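Local coordinates for protein ornithine cyclodeaminase (Methanococcus maripaludis S2, PDB 3C2Q) that catalyses the NAD(+)-dependent conversion of L-ornithine to L-proline with release of ammonia, at residues L280-L283 and L284-A288; Q264-M267 and R268-M272; V324-V327 and G328-L331; A169-A172 and L173-D177; V309-L312 and M313-T317. One frame throughout, in Å; residues are numbered along the deposited sequence.

Interaction 1. Residues L280-L283 and L284-A288; sequences LSTL and LHSVA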
loop_
_atom_site.group_PDB
_atom_site.type_symbol
_atom_site.label_atom_id
_atom_site.label_comp_id
_atom_site.label_asym_id
_atom_site.label_seq_id
_atom_site.Cartn_x
_atom_site.Cartn_y
_atom_site.Cartn_z
ATOM N N LEU B 280 4.034 -13.844 -9.991
ATOM C CA LEU B 280 4.838 -13.597 -8.781
ATOM C C LEU B 280 5.489 -12.209 -8.826
ATOM O O LEU B 280 6.450 -11.994 -9.568
ATOM C CB LEU B 280 5.946 -14.656 -8.631
ATOM C CG LEU B 280 5.538 -16.141 -8.576
ATOM C CD1 LEU B 280 6.720 -17.109 -8.753
ATOM C CD2 LEU B 280 4.854 -16.346 -7.225
ATOM N N SER B 281 4.945 -11.270 -8.048
ATOM C CA SER B 281 5.576 -9.956 -7.878
ATOM C C SER B 281 5.903 -9.205 -9.183
ATOM O O SER B 281 7.058 -8.796 -9.420
ATOM C CB SER B 281 6.865 -10.120 -7.046
ATOM O OG SER B 281 7.188 -8.877 -6.477
ATOM N N THR B 282 4.890 -8.991 -10.022
ATOM C CA THR B 282 5.095 -8.227 -11.225
ATOM C C THR B 282 3.761 -7.675 -11.687
ATOM O O THR B 282 2.889 -8.418 -12.089
ATOM C CB THR B 282 5.796 -9.022 -12.382
ATOM O OG1 THR B 282 5.744 -8.223 -13.570
ATOM C CG2 THR B 282 5.170 -10.403 -12.629
ATOM N N LEU B 283 3.597 -6.377 -11.563
ATOM C CA LEU B 283 2.395 -5.709 -12.044
ATOM C C LEU B 283 2.304 -5.812 -13.560
ATOM O O LEU B 283 1.282 -6.224 -14.085
ATOM C CB LEU B 283 2.421 -4.241 -11.630
ATOM C CG LEU B 283 1.219 -3.405 -12.123
ATOM C CD1 LEU B 283 -0.079 -4.058 -11.766
ATOM C CD2 LEU B 283 1.345 -2.027 -11.436
ATOM N N LEU B 284 3.388 -5.430 -14.245
ATOM C CA LEU B 284 3.428 -5.386 -15.695
ATOM C C LEU B 284 3.048 -6.724 -16.324
ATOM O O LEU B 284 2.134 -6.802 -17.179
ATOM C CB LEU B 284 4.843 -4.980 -16.188
ATOM C CG LEU B 284 5.072 -5.076 -17.732
ATOM C CD1 LEU B 284 4.156 -4.146 -18.452
ATOM C CD2 LEU B 284 6.567 -4.840 -18.134
ATOM N N HIS B 285 3.744 -7.779 -15.907
ATOM C CA HIS B 285 3.506 -9.092 -16.468
ATOM C C HIS B 285 2.237 -9.763 -15.989
ATOM O O HIS B 285 1.657 -10.555 -16.751
ATOM C CB HIS B 285 4.699 -10.038 -16.259
ATOM C CG HIS B 285 5.809 -9.827 -17.230
ATOM N ND1 HIS B 285 6.719 -8.803 -17.109
ATOM C CD2 HIS B 285 6.174 -10.525 -18.329
ATOM C CE1 HIS B 285 7.582 -8.860 -18.103
ATOM N NE2 HIS B 285 7.282 -9.902 -18.849
ATOM N N SER B 286 1.786 -9.484 -14.773
ATOM C CA SER B 286 0.502 -10.036 -14.300
ATOM C C SER B 286 -0.637 -9.558 -15.217
ATOM O O SER B 286 -1.435 -10.353 -15.732
ATOM C CB SER B 286 0.193 -9.607 -12.852
ATOM O OG SER B 286 1.035 -10.307 -11.943
ATOM N N VAL B 287 -0.693 -8.254 -15.398
ATOM C CA VAL B 287 -1.744 -7.633 -16.234
ATOM C C VAL B 287 -1.574 -8.024 -17.709
ATOM O O VAL B 287 -2.563 -8.345 -18.390
ATOM C CB VAL B 287 -1.765 -6.097 -16.065
ATOM C CG1 VAL B 287 -2.759 -5.452 -17.074
ATOM C CG2 VAL B 287 -2.177 -5.741 -14.605
ATOM N N ALA B 288 -0.334 -7.984 -18.209
ATOM C CA ALA B 288 -0.083 -8.362 -19.615
ATOM C C ALA B 288 -0.545 -9.794 -19.850
ATOM O O ALA B 288 -1.186 -10.082 -20.851
ATOM C CB ALA B 288 1.399 -8.229 -19.955
HETATM O O HOH W 1 2.208 -10.025 -9.141
#
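Thr282 and His285 meet first through a polar bond: Thr282 OG1 accepts from His285 N at 3.1 Å, with an N-H...O angle of 157°. This makes Thr282 the N-cap of the helix that follows. Its chi1 of 171° sets OG1 opposite its own backbone N and beside the carbonyl carbon, within reach of His285 N, while the methyl CG2 lies 3.7 Å from His285 CB, so both branches of the threonine touch the same residue. The hydroxyl oxygen also lies near the plane of the imidazole, at the ring's edge.

The carbonyl of Thr282 is gripped twice by Ser286. Ser286 OG donates to Thr282 O over 2.7 Å, tilted 21° from the carbonyl plane, and Ser286 N donates to the same oxygen at 3.1 Å from above that plane. Water 1 adds a third, indirect tie between the two residues, accepting from Thr282 N at 3.0 Å and donating to Ser286 OG, which fixes the rotation of the serine hydroxyl. One residue further along, Val287 N donates to Leu283 O, and beside it Leu283 CD1 packs on Val287 CG2 at 3.9 Å, the two side chains running in the same direction.

Thr282, Leu284 and His285 probably contribute to the NAD(+) site, as in related enzymes. A weak bond from His285 NE2 to Ala169 O ties the ring to strand 166-170, and Leu284 packs on Leu284 of the second subunit. The cap thus lies where strand 276-280 of the parallel Rossmann sheet hands over to helix 283-292, with Thr282 and His285 against Val141 of strand 138-142 and Leu283 against helix 306-314.

Interaction 2. Residues Q264-M267 and R268-M272; sequences QDKM and RTTVM
Thr270 and Thr269 reach back to Lys266 through different first torsions. In Thr270, chi1 of -54° puts OG1 trans to its carbonyl carbon; in Thr269, chi1 of 66° places OG1 between N and C. Both hydroxyls thereby turn to Lys266 O. Thr270 OG1 donates to it at 2.6 Å, from above the carbonyl plane, and Thr269 OG1 donates at 3.1 Å from a strongly bent approach, with a C=O...O angle of 117°. Since Thr270 N also donates, at 3.0 Å, three bonds converge on one carbonyl oxygen. A valine in place of Thr270 would probably cost Lys266 O its shortest bond, leaving it to the backbone bond from this position and the bent one from Thr269.

Arg268 extends from the same turn, its chain straight from CG to NE. Water 2 accepts from Arg268 NH1 at 3.0 Å, in the guanidinium plane, and makes a weak bond to Asp265 OD1. The charged atoms themselves are well separated, Asp265 OD1 lying 6.3 Å from Arg268 NH1. Asp265 instead forms salt bridges with Arg69 and Lys70, and Arg268 NH2 donates to the backbone oxygens of Asn47 and Thr65.

Selenomethionine Met267 faces helix 283-292, while Thr270 packs on strands 166-170 and 241-244. Side-chain hydroxyls sharing an i-4 or i-3 carbonyl with the main chain are characteristic of threonine within a helix, here helix 260-271 flanking the parallel Rossmann sheet.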
loop_
_atom_site.group_PDB
_atom_site.type_symbol
_atom_site.label_atom_id
_atom_site.label_comp_id
_atom_site.label_asym_id
_atom_site.label_seq_id
_atom_site.Cartn_x
_atom_site.Cartn_y
_atom_site.Cartn_z
ATOM N N GLN B 264 4.295 -10.132 -26.957
ATOM C CA GLN B 264 2.916 -10.398 -26.580
ATOM C C GLN B 264 2.331 -11.652 -27.258
ATOM O O GLN B 264 1.711 -12.497 -26.592
ATOM C CB GLN B 264 2.024 -9.187 -26.856
ATOM C CG GLN B 264 0.616 -9.345 -26.252
ATOM C CD GLN B 264 -0.347 -8.242 -26.669
ATOM O OE1 GLN B 264 -1.122 -8.415 -27.613
ATOM N NE2 GLN B 264 -0.301 -7.111 -25.978
ATOM N N ASP B 265 2.515 -11.752 -28.576
ATOM C CA ASP B 265 2.002 -12.891 -29.359
ATOM C C ASP B 265 2.583 -14.217 -28.891
ATOM O O ASP B 265 1.859 -15.196 -28.748
ATOM C CB ASP B 265 2.278 -12.669 -30.863
ATOM C CG ASP B 265 1.464 -11.514 -31.440
ATOM O OD1 ASP B 265 0.467 -11.096 -30.803
ATOM O OD2 ASP B 265 1.845 -11.000 -32.516
ATOM N N LYS B 266 3.887 -14.225 -28.613
ATOM C CA LYS B 266 4.563 -15.410 -28.081
ATOM C C LYS B 266 4.061 -15.787 -26.676
ATOM O O LYS B 266 3.863 -16.955 -26.370
ATOM C CB LYS B 266 6.083 -15.216 -28.082
ATOM C CG LYS B 266 6.844 -16.546 -27.874
ATOM C CD LYS B 266 8.258 -16.460 -28.418
ATOM C CE LYS B 266 8.920 -17.851 -28.500
ATOM N NZ LYS B 266 10.405 -17.637 -28.618
HETATM N N MSE B 267 3.841 -14.777 -25.826
HETATM C CA MSE B 267 3.260 -15.007 -24.498
HETATM C C MSE B 267 1.878 -15.618 -24.582
HETATM O O MSE B 267 1.534 -16.528 -23.816
HETATM C CB MSE B 267 3.194 -13.675 -23.731
HETATM C CG MSE B 267 4.567 -13.179 -23.316
HETATM SE SE MSE B 267 4.474 -11.317 -22.621
HETATM C CE MSE B 267 3.375 -11.693 -21.026
ATOM N N ARG B 268 1.071 -15.125 -25.519
ATOM C CA ARG B 268 -0.291 -15.638 -25.643
ATOM C C ARG B 268 -0.316 -17.126 -25.967
ATOM O O ARG B 268 -1.003 -17.897 -25.311
ATOM C CB ARG B 268 -1.083 -14.851 -26.688
ATOM C CG ARG B 268 -2.520 -15.341 -26.824
ATOM C CD ARG B 268 -3.339 -14.473 -27.777
ATOM N NE ARG B 268 -4.734 -14.930 -27.881
ATOM C CZ ARG B 268 -5.557 -14.568 -28.870
ATOM N NH1 ARG B 268 -5.130 -13.767 -29.845
ATOM N NH2 ARG B 268 -6.797 -15.021 -28.893
ATOM N N THR B 269 0.454 -17.535 -26.965
ATOM C CA THR B 269 0.469 -18.934 -27.377
ATOM C C THR B 269 1.089 -19.803 -26.283
ATOM O O THR B 269 0.684 -20.949 -26.088
ATOM C CB THR B 269 1.217 -19.105 -28.720
ATOM O OG1 THR B 269 2.583 -18.784 -28.531
ATOM C CG2 THR B 269 0.681 -18.169 -29.765
ATOM N N THR B 270 2.032 -19.234 -25.532
ATOM C CA THR B 270 2.663 -19.943 -24.403
ATOM C C THR B 270 1.695 -20.242 -23.250
ATOM O O THR B 270 1.725 -21.326 -22.700
ATOM C CB THR B 270 3.924 -19.191 -23.889
ATOM O OG1 THR B 270 4.832 -18.956 -24.974
ATOM C CG2 THR B 270 4.664 -19.997 -22.856
ATOM N N VAL B 271 0.832 -19.291 -22.877
ATOM C CA VAL B 271 -0.058 -19.482 -21.721
ATOM C C VAL B 271 -1.389 -20.133 -22.026
ATOM O O VAL B 271 -1.998 -20.753 -21.151
ATOM C CB VAL B 271 -0.378 -18.143 -20.987
ATOM C CG1 VAL B 271 0.880 -17.501 -20.549
ATOM C CG2 VAL B 271 -1.175 -17.174 -21.886
HETATM N N MSE B 272 -1.872 -19.973 -23.259
HETATM C CA MSE B 272 -3.284 -20.245 -23.502
HETATM C C MSE B 272 -3.659 -21.729 -23.362
HETATM O O MSE B 272 -4.841 -22.052 -23.241
HETATM C CB MSE B 272 -3.742 -19.651 -24.839
HETATM C CG MSE B 272 -3.258 -20.423 -26.023
HETATM SE SE MSE B 272 -3.535 -19.472 -27.721
HETATM C CE MSE B 272 -2.898 -20.989 -28.782
HETATM O O HOH W 2 -2.523 -12.653 -30.809
#

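Interaction 3. Residues V324-V327 and G328-L331; sequences VTDV and GVFL
The Phe330 ring has Val327 O at its edge, near the ring plane, and takes the methyl Thr325 CG2 at an oblique angle. That methyl lies 3.8 Å from Phe330 CB and 4.0 Å from Phe330 CD1, and the two side chains cross at about a right angle. Ile116 and Ile119 of helix 112-133 and Val302 of strand 298-303 also pack on the phenylalanine. The setting is the turn from strand 321-324 at the margin of the Rossmann sheet into helix 327-342, with Asp326 as N-cap.

The second flat group is the Asp326 carboxylate. With chi1 of -178° its CG swings round towards the helix start, and OD1 serves as the acceptor for two amides. Both bonds are weak, for different reasons: Gly328 N lies 3.0 Å from Asp326 OD1 but with an N-H...O angle of only 126°, whereas Val329 N is well aligned at 164° yet distant, 3.4 Å from the same oxygen. Val329 CG2 comes within 3.7 Å of the carboxylate carbon, Asp326 CG. The other oxygen, OD2, faces the third subunit, where it forms a salt bridge with Lys112 and a hydrogen bond with Thr325 of that chain; the amides at the helix start and this lysine would both favour a charged aspartate.

Asp326 and Val327 probably belong to the NAD(+) site, as in related enzymes, and a bound imidazole, probably from the crystallisation liquor, lies beside Val327. The first helical turn closes with Phe330 N donating to Asp326 O at 2.9 Å, while one residue on Val327 CG2 runs alongside Leu331 CD1 at 4.0 Å.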
loop_
_atom_site.group_PDB
_atom_site.type_symbol
_atom_site.label_atom_id
_atom_site.label_comp_id
_atom_site.label_asym_id
_atom_site.label_seq_id
_atom_site.Cartn_x
_atom_site.Cartn_y
_atom_site.Cartn_z
ATOM N N VAL B 324 -1.883 -11.802 -1.032
ATOM C CA VAL B 324 -1.110 -10.579 -0.687
ATOM C C VAL B 324 -0.089 -10.996 0.397
ATOM O O VAL B 324 -0.426 -11.186 1.580
ATOM C CB VAL B 324 -1.992 -9.429 -0.279
ATOM C CG1 VAL B 324 -1.164 -8.117 0.026
ATOM C CG2 VAL B 324 -3.062 -9.137 -1.416
ATOM N N THR B 325 1.160 -11.171 -0.036
ATOM C CA THR B 325 2.150 -11.737 0.874
ATOM C C THR B 325 3.544 -11.424 0.359
ATOM O O THR B 325 3.705 -10.847 -0.715
ATOM C CB THR B 325 1.962 -13.277 1.034
ATOM O OG1 THR B 325 2.806 -13.771 2.085
ATOM C CG2 THR B 325 2.330 -14.000 -0.244
ATOM N N ASP B 326 4.559 -11.825 1.122
ATOM C CA ASP B 326 5.952 -11.624 0.741
ATOM C C ASP B 326 6.305 -12.770 -0.205
ATOM O O ASP B 326 6.263 -13.931 0.185
ATOM C CB ASP B 326 6.790 -11.648 2.017
ATOM C CG ASP B 326 8.266 -11.396 1.767
ATOM O OD1 ASP B 326 8.838 -11.915 0.790
ATOM O OD2 ASP B 326 8.879 -10.721 2.597
ATOM N N VAL B 327 6.669 -12.449 -1.452
ATOM C CA VAL B 327 6.896 -13.483 -2.442
ATOM C C VAL B 327 8.086 -14.394 -2.084
ATOM O O VAL B 327 8.033 -15.597 -2.351
ATOM C CB VAL B 327 7.062 -12.892 -3.897
ATOM C CG1 VAL B 327 8.408 -12.170 -4.075
ATOM C CG2 VAL B 327 6.935 -13.998 -4.946
ATOM N N GLY B 328 9.140 -13.815 -1.502
ATOM C CA GLY B 328 10.341 -14.573 -1.176
ATOM C C GLY B 328 10.082 -15.613 -0.084
ATOM O O GLY B 328 10.509 -16.746 -0.214
ATOM N N VAL B 329 9.344 -15.241 0.958
ATOM C CA VAL B 329 8.959 -16.190 2.003
ATOM C C VAL B 329 7.934 -17.193 1.478
ATOM O O VAL B 329 8.047 -18.392 1.717
ATOM C CB VAL B 329 8.444 -15.474 3.268
ATOM C CG1 VAL B 329 8.260 -16.500 4.424
ATOM C CG2 VAL B 329 9.451 -14.366 3.689
ATOM N N PHE B 330 6.919 -16.693 0.779
ATOM C CA PHE B 330 5.955 -17.540 0.118
ATOM C C PHE B 330 6.601 -18.663 -0.713
ATOM O O PHE B 330 6.214 -19.827 -0.567
ATOM C CB PHE B 330 5.028 -16.663 -0.768
ATOM C CG PHE B 330 4.095 -17.463 -1.648
ATOM C CD1 PHE B 330 2.855 -17.900 -1.172
ATOM C CD2 PHE B 330 4.450 -17.775 -2.947
ATOM C CE1 PHE B 330 1.985 -18.648 -2.002
ATOM C CE2 PHE B 330 3.588 -18.540 -3.780
ATOM C CZ PHE B 330 2.370 -18.965 -3.299
ATOM N N LEU B 331 7.559 -18.323 -1.587
ATOM C CA LEU B 331 8.223 -19.342 -2.427
ATOM C C LEU B 331 8.978 -20.373 -1.600
ATOM O O LEU B 331 8.963 -21.558 -1.936
ATOM C CB LEU B 331 9.142 -18.719 -3.505
ATOM C CG LEU B 331 8.383 -17.996 -4.642
ATOM C CD1 LEU B 331 9.345 -17.164 -5.482
ATOM C CD2 LEU B 331 7.596 -18.974 -5.522
#

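Interaction 4. Residues A169-A172 and L173-D177; sequences AGNA and LATHD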
loop_
_atom_site.group_PDB
_atom_site.type_symbol
_atom_site.label_atom_id
_atom_site.label_comp_id
_atom_site.label_asym_id
_atom_site.label_seq_id
_atom_site.Cartn_x
_atom_site.Cartn_y
_atom_site.Cartn_z
ATOM N N ALA B 169 8.741 -13.490 -18.347
ATOM C CA ALA B 169 9.385 -12.525 -17.453
ATOM C C ALA B 169 10.021 -11.477 -18.339
ATOM O O ALA B 169 9.690 -11.411 -19.540
ATOM C CB ALA B 169 10.421 -13.234 -16.550
ATOM N N GLY B 170 10.868 -10.633 -17.752
ATOM C CA GLY B 170 11.617 -9.632 -18.480
ATOM C C GLY B 170 13.112 -9.842 -18.283
ATOM O O GLY B 170 13.536 -10.809 -17.655
ATOM N N ASN B 171 13.887 -8.880 -18.768
ATOM C CA ASN B 171 15.332 -8.863 -18.658
ATOM C C ASN B 171 15.750 -8.846 -17.198
ATOM O O ASN B 171 16.748 -9.464 -16.829
ATOM C CB ASN B 171 15.896 -7.597 -19.329
ATOM C CG ASN B 171 17.431 -7.649 -19.498
ATOM O OD1 ASN B 171 17.936 -8.501 -20.185
ATOM N ND2 ASN B 171 18.148 -6.715 -18.882
ATOM N N ALA B 172 15.000 -8.106 -16.372
ATOM C CA ALA B 172 15.421 -7.938 -14.972
ATOM C C ALA B 172 15.380 -9.253 -14.191
ATOM O O ALA B 172 16.346 -9.568 -13.476
ATOM C CB ALA B 172 14.626 -6.815 -14.261
ATOM N N LEU B 173 14.304 -10.031 -14.326
ATOM C CA LEU B 173 14.265 -11.328 -13.681
ATOM C C LEU B 173 15.455 -12.230 -14.104
ATOM O O LEU B 173 16.168 -12.783 -13.257
ATOM C CB LEU B 173 12.963 -12.074 -13.950
ATOM C CG LEU B 173 12.998 -13.497 -13.346
ATOM C CD1 LEU B 173 12.992 -13.458 -11.801
ATOM C CD2 LEU B 173 11.885 -14.358 -13.790
ATOM N N ALA B 174 15.618 -12.405 -15.410
ATOM C CA ALA B 174 16.690 -13.275 -15.927
ATOM C C ALA B 174 18.061 -12.793 -15.520
ATOM O O ALA B 174 18.892 -13.610 -15.086
ATOM C CB ALA B 174 16.604 -13.414 -17.449
ATOM N N THR B 175 18.311 -11.493 -15.630
ATOM C CA THR B 175 19.659 -10.994 -15.372
ATOM C C THR B 175 20.010 -10.964 -13.883
ATOM O O THR B 175 21.166 -11.189 -13.537
ATOM C CB THR B 175 19.974 -9.615 -16.033
ATOM O OG1 THR B 175 19.095 -8.598 -15.493
ATOM C CG2 THR B 175 19.816 -9.709 -17.565
ATOM N N HIS B 176 19.029 -10.706 -13.004
ATOM C CA HIS B 176 19.298 -10.845 -11.556
ATOM C C HIS B 176 19.430 -12.277 -11.084
ATOM O O HIS B 176 20.230 -12.542 -10.178
ATOM C CB HIS B 176 18.318 -10.044 -10.668
ATOM C CG HIS B 176 18.455 -8.548 -10.833
ATOM N ND1 HIS B 176 19.609 -7.860 -10.506
ATOM C CD2 HIS B 176 17.582 -7.619 -11.292
ATOM C CE1 HIS B 176 19.435 -6.571 -10.747
ATOM N NE2 HIS B 176 18.221 -6.403 -11.247
ATOM N N ASP B 177 18.645 -13.184 -11.668
ATOM C CA ASP B 177 18.833 -14.622 -11.434
ATOM C C ASP B 177 20.297 -14.985 -11.780
ATOM O O ASP B 177 21.001 -15.660 -11.015
ATOM C CB ASP B 177 17.859 -15.447 -12.280
ATOM C CG ASP B 177 18.160 -16.965 -12.245
ATOM O OD1 ASP B 177 18.079 -17.617 -11.163
ATOM O OD2 ASP B 177 18.446 -17.517 -13.332
#
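Thr175 and Asn171 meet through both branches of the threonine. Starting at Thr175 CB, the first neighbour is Asn171 O, 3.3 Å away. From there, chi1 of 63° sends OG1 to the side between N and C, where Thr175 OG1 donates to Asn171 O at 2.8 Å from above the carbonyl plane. Thr175 N donates to that oxygen too, so the carbonyl holds two bonds from one residue. The other branch, Thr175 CG2, rests on the amide end of Asn171, 3.4 Å from Asn171 OD1 and 3.7 Å from Asn171 ND2. Thr175 OG1 also pairs with His204 NE2, while Asn171 bonds to the backbone of Ile253 through OD1 and of Gly251 through ND2. A serine in place of Thr175 would probably strip the methyl from the amide of Asn171, opening a gap beside it and leaving its position to those backbone bonds.

On another side of the helix, Leu173 CD2 presses on Ala169 CB at 3.3 Å, tighter than usual carbon contact. Leu173 also packs on Ile147 of helix 145-148. His176 N donates to Ala172 O at 3.0 Å, and the imidazole then stacks with His204 and meets His148 edge-to-face, its ND1 bonded to Glu179.

The helix start is lightly tied: Ala174 N reaches Gly170 O, at the N-cap, by a straight but long and weak bond of 3.5 Å. Such a passage from strand 166-170 directly into helix 171-183, at the C-terminal end of a parallel strand, is where Rossmann folds usually bind their nucleotide, consistent with Asn171 and Ala172 as probable NAD(+) ligands.

Interaction 5. Residues V309-L312 and M313-T317; sequences VTKL and MDRGT
Lys311 and Arg315 lie side by side and point the same way at the C-terminal end of helix 306-314, the helical part of a beta-alpha-beta unit joining strands 298-303 and 321-324 in the Rossmann domain. The guanidinium comes back alongside the lysine's aliphatic root, with Arg315 NH1 3.5 Å from Lys311 CB. In the plane of the guanidinium, at its edge, sits Lys311 O, to which Arg315 NH1 donates over 3.2 Å at an N-H...O angle of 163°. The carbonyl is approached strongly from its side, the C=O...N angle being 104°. Chi1 of -73° starts the arginine back towards the preceding turn, and its CB, CG and CD all pass close to the same oxygen. Beyond these segments, Arg315 NH2 forms a salt bridge with Glu109 of the fourth subunit, a counter-charge for this cationic end.

Thr310 and Asp314 are likewise aligned, the methyl Thr310 CG2 being 3.8 Å from Asp314 OD2, which bonds to Ser104 of the fourth subunit. Along the same helix, Val309 CG1 touches the selenium of selenomethionine Met313.

Leu312 and Thr317 instead run aslant to each other where the chain leaves the helix. Arg315 N bonds to Leu312 O at 3.2 Å from well above the carbonyl plane, and Gly316, with a positive phi, turns the backbone so that Thr317 returns to the leucine. A weak bond brings Thr317 N to Leu312 O at 3.4 Å, and next to it Leu312 CD1 packs on Thr317 CB at 3.7 Å.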
loop_
_atom_site.group_PDB
_atom_site.type_symbol
_atom_site.label_atom_id
_atom_site.label_comp_id
_atom_site.label_asym_id
_atom_site.label_seq_id
_atom_site.Cartn_x
_atom_site.Cartn_y
_atom_site.Cartn_z
ATOM N N VAL B 309 -2.863 -6.690 -7.158
ATOM C CA VAL B 309 -3.857 -7.697 -7.424
ATOM C C VAL B 309 -5.157 -6.995 -7.825
ATOM O O VAL B 309 -5.854 -7.434 -8.735
ATOM C CB VAL B 309 -4.142 -8.564 -6.186
ATOM C CG1 VAL B 309 -5.076 -9.707 -6.567
ATOM C CG2 VAL B 309 -2.820 -9.118 -5.595
ATOM N N THR B 310 -5.480 -5.901 -7.147
ATOM C CA THR B 310 -6.719 -5.177 -7.485
ATOM C C THR B 310 -6.659 -4.611 -8.929
ATOM O O THR B 310 -7.682 -4.607 -9.650
ATOM C CB THR B 310 -6.983 -4.049 -6.465
ATOM O OG1 THR B 310 -7.272 -4.646 -5.182
ATOM C CG2 THR B 310 -8.203 -3.259 -6.882
ATOM N N LYS B 311 -5.495 -4.082 -9.331
ATOM C CA LYS B 311 -5.317 -3.563 -10.710
ATOM C C LYS B 311 -5.575 -4.668 -11.727
ATOM O O LYS B 311 -6.230 -4.442 -12.791
ATOM C CB LYS B 311 -3.910 -3.020 -10.891
ATOM C CG LYS B 311 -3.770 -1.603 -10.322
ATOM C CD LYS B 311 -2.308 -1.181 -10.269
ATOM C CE LYS B 311 -2.190 0.243 -9.735
ATOM N NZ LYS B 311 -0.825 0.411 -9.177
ATOM N N LEU B 312 -5.057 -5.844 -11.418
ATOM C CA LEU B 312 -5.254 -6.988 -12.289
ATOM C C LEU B 312 -6.726 -7.328 -12.459
ATOM O O LEU B 312 -7.205 -7.512 -13.582
ATOM C CB LEU B 312 -4.475 -8.208 -11.783
ATOM C CG LEU B 312 -4.776 -9.565 -12.430
ATOM C CD1 LEU B 312 -4.079 -9.573 -13.798
ATOM C CD2 LEU B 312 -4.187 -10.656 -11.547
HETATM N N MSE B 313 -7.436 -7.443 -11.348
HETATM C CA MSE B 313 -8.858 -7.784 -11.390
HETATM C C MSE B 313 -9.709 -6.671 -11.995
HETATM O O MSE B 313 -10.649 -6.960 -12.750
HETATM C CB MSE B 313 -9.364 -8.174 -10.012
HETATM C CG MSE B 313 -8.587 -9.377 -9.460
HETATM SE SE MSE B 313 -9.262 -9.797 -7.688
HETATM C CE MSE B 313 -10.889 -10.826 -8.202
ATOM N N ASP B 314 -9.341 -5.417 -11.721
ATOM C CA ASP B 314 -9.989 -4.261 -12.353
ATOM C C ASP B 314 -9.859 -4.215 -13.892
ATOM O O ASP B 314 -10.680 -3.576 -14.567
ATOM C CB ASP B 314 -9.497 -2.941 -11.749
ATOM C CG ASP B 314 -10.331 -2.505 -10.559
ATOM O OD1 ASP B 314 -11.447 -3.044 -10.350
ATOM O OD2 ASP B 314 -9.896 -1.586 -9.845
ATOM N N ARG B 315 -8.828 -4.851 -14.435
ATOM C CA ARG B 315 -8.607 -4.876 -15.880
ATOM C C ARG B 315 -9.110 -6.190 -16.537
ATOM O O ARG B 315 -8.701 -6.549 -17.669
ATOM C CB ARG B 315 -7.151 -4.587 -16.179
ATOM C CG ARG B 315 -6.823 -3.116 -15.947
ATOM C CD ARG B 315 -5.376 -2.909 -15.707
ATOM N NE ARG B 315 -5.066 -1.472 -15.602
ATOM C CZ ARG B 315 -5.215 -0.739 -14.499
ATOM N NH1 ARG B 315 -5.679 -1.314 -13.399
ATOM N NH2 ARG B 315 -4.866 0.559 -14.499
ATOM N N GLY B 316 -9.977 -6.916 -15.842
ATOM C CA GLY B 316 -10.701 -8.017 -16.489
ATOM C C GLY B 316 -10.417 -9.415 -15.998
ATOM O O GLY B 316 -11.229 -10.308 -16.204
ATOM N N THR B 317 -9.259 -9.616 -15.353
ATOM C CA THR B 317 -8.847 -10.909 -14.857
ATOM C C THR B 317 -9.509 -11.149 -13.486
ATOM O O THR B 317 -8.866 -11.278 -12.445
ATOM C CB THR B 317 -7.283 -11.018 -14.889
ATOM O OG1 THR B 317 -6.849 -10.769 -16.236
ATOM C CG2 THR B 317 -6.758 -12.416 -14.462
#

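Overall arrangement
All five contacts belong to the Rossmann domain, following the chain in the order 4, 2, 1, 5, 3. Interactions 1, 3 and 4 lie at strand-to-helix passages of one parallel sheet and gather the probable NAD(+)-binding residues; interactions 2 and 5 lie on flanking helices. Interaction 1 is the hub, touching the other four with centres about 11 to 15 Å away: Met267 and Ala169 reach His285, Val327 reaches Leu280 and Ser281, and Leu312 reaches Val287. Interactions 2 and 3 are the farthest apart, about 26 Å between centres. Interactions 1 and 2 meet the second subunit, 3 the third, and 5 the second and fourth, so subunit interfaces probably lie close to the cofactor site, though interaction 4 touches no other chain.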